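Local coordinates for glycosyltransferase (duf1792) (Streptococcus sanguinis, PDB 5V4A) that transfers sugars as a GT-D-fold glycosyltransferase that binds UDP, forming the C-terminal domain of a longer glycosyltransferase, at the interface of chains A and B. Residues are numbered along the deposited sequence; one frame, centred on the assembly and turned at random. Chains: chain A/B, Glycosyltransferase (duf1792).

The interface of chains A and B. Residues chain A 132, 135-136, 139-140, 162; chain B 132, 135-136, 139-140.
The C-terminal ends of the two copies of helix 127-138, with the turns that follow them, meet around a two-fold axis, and A:Gln136 and B:Gln136 run antiparallel alongside each other at the centre. The patch illustrates how a two-fold contact can be closely matched in its backbone yet uneven in its side chains. A:Gln136 swings CG anti to the backbone N (chi1 -166°), which lays this carbon 3.8 Å from the methyl CB of B:Ala132. B:Gln136 instead sets CG beside the backbone N (chi1 -80°), and its CG packs against A:Ala132, 3.9 Å from CB. The two amide planes stand 70° apart. As modelled, their oxygens face each other, OE1 of A:Gln136 to OE1 of B:Gln136 at 2.9 Å; two acceptors this close repel, so the amide orientations here are doubtful, and turning one amide over could make the pair an N-H to O contact. Each amide end also lies roughly perpendicular to the aliphatic chain of the opposite lysine, NE2 of A:Gln136, as built, reaching CD of B:Lys135 at 3.5 Å. If that orientation holds, water 3 links the same NE2 to the amine NZ of B:Lys135. Within chain A, the side-chain amide of A:Gln139 folds back onto the end of the preceding helix, NE2 donating to the carbonyl O of A:Lys135 at 3.2 Å from above the carbonyl plane; this bond helps fix the turn of that amide. Farther out, A:Asp140 and B:Asp140 approach without touching, and shared waters may ease repulsion between their carboxylates. The structure alone does not show whether this pairing forms in solution. Water 2 lies 2.7 Å from the carboxylate OD1 of B:Asp140 and also binds the backbone O of A:Gly162.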
# COMPACT_ATOMS: atom_id res chain seq x y z
N ALA A 132 -1.25 -3.53 3.39
CA ALA A 132 -0.10 -3.27 2.54
C ALA A 132 0.45 -1.86 2.76
O ALA A 132 1.66 -1.67 2.86
CB ALA A 132 -0.46 -3.46 1.06
N LYS A 135 2.18 -1.67 6.13
CA LYS A 135 3.50 -2.29 6.12
C LYS A 135 4.53 -1.39 5.46
O LYS A 135 5.69 -1.38 5.87
CB LYS A 135 3.49 -3.65 5.42
CG LYS A 135 2.73 -4.76 6.16
CD LYS A 135 2.91 -6.07 5.47
CE LYS A 135 2.23 -7.18 6.22
NZ LYS A 135 2.10 -8.33 5.29
N GLN A 136 4.12 -0.60 4.46
CA GLN A 136 5.05 0.29 3.78
C GLN A 136 5.56 1.40 4.70
O GLN A 136 6.62 1.97 4.43
CB GLN A 136 4.36 0.89 2.54
CG GLN A 136 5.31 1.57 1.54
CD GLN A 136 6.25 0.59 0.86
OE1 GLN A 136 5.96 -0.60 0.74
NE2 GLN A 136 7.39 1.09 0.41
N GLN A 139 8.50 -0.60 6.21
CA GLN A 139 9.34 -1.44 5.36
C GLN A 139 10.77 -0.89 5.32
O GLN A 139 10.98 0.29 5.03
CB GLN A 139 8.78 -1.50 3.94
CG GLN A 139 7.59 -2.42 3.75
CD GLN A 139 7.86 -3.80 4.28
OE1 GLN A 139 8.55 -4.60 3.65
NE2 GLN A 139 7.32 -4.09 5.47
N ASP A 140 11.74 -1.76 5.61
CA ASP A 140 13.17 -1.44 5.54
C ASP A 140 13.59 -0.35 6.52
O ASP A 140 14.59 0.33 6.31
CB ASP A 140 13.58 -1.04 4.11
CG ASP A 140 13.47 -2.19 3.12
OD1 ASP A 140 12.67 -2.07 2.16
OD2 ASP A 140 14.17 -3.22 3.30
N GLY A 162 9.10 -7.25 7.14
CA GLY A 162 9.67 -6.32 6.18
C GLY A 162 10.51 -5.20 6.77
O GLY A 162 11.14 -4.45 6.03
N ALA B 132 2.74 2.88 -3.09
CA ALA B 132 3.04 2.07 -1.93
C ALA B 132 2.57 0.62 -2.12
O ALA B 132 3.30 -0.32 -1.81
CB ALA B 132 2.40 2.70 -0.69
N LYS B 135 4.81 -1.19 -4.65
CA LYS B 135 6.08 -1.60 -4.07
C LYS B 135 5.91 -2.85 -3.21
O LYS B 135 6.84 -3.67 -3.11
CB LYS B 135 6.66 -0.46 -3.22
CG LYS B 135 7.11 0.80 -4.00
CD LYS B 135 7.70 1.85 -3.02
CE LYS B 135 8.30 3.05 -3.73
NZ LYS B 135 8.59 4.19 -2.80
N GLN B 136 4.74 -3.02 -2.60
CA GLN B 136 4.50 -4.20 -1.78
C GLN B 136 4.46 -5.48 -2.60
O GLN B 136 4.64 -6.57 -2.05
CB GLN B 136 3.20 -4.01 -1.00
CG GLN B 136 3.38 -3.14 0.24
CD GLN B 136 4.27 -3.80 1.29
OE1 GLN B 136 5.36 -3.32 1.56
NE2 GLN B 136 3.80 -4.90 1.87
N GLN B 139 8.29 -6.18 -2.54
CA GLN B 139 9.03 -6.01 -1.29
C GLN B 139 9.64 -7.34 -0.84
O GLN B 139 8.92 -8.33 -0.67
CB GLN B 139 8.13 -5.45 -0.19
CG GLN B 139 7.84 -3.96 -0.28
CD GLN B 139 9.08 -3.11 -0.39
OE1 GLN B 139 9.33 -2.49 -1.43
NE2 GLN B 139 9.87 -3.07 0.68
N ASP B 140 10.96 -7.35 -0.65
CA ASP B 140 11.70 -8.52 -0.16
C ASP B 140 11.62 -9.70 -1.13
O ASP B 140 11.69 -10.86 -0.71
CB ASP B 140 11.23 -8.95 1.23
CG ASP B 140 11.52 -7.91 2.29
OD1 ASP B 140 12.70 -7.56 2.47
OD2 ASP B 140 10.55 -7.44 2.94
O HOH W 1 14.10 -4.90 1.52
O HOH W 2 12.96 -5.95 4.62
O HOH W 3 6.94 4.12 0.04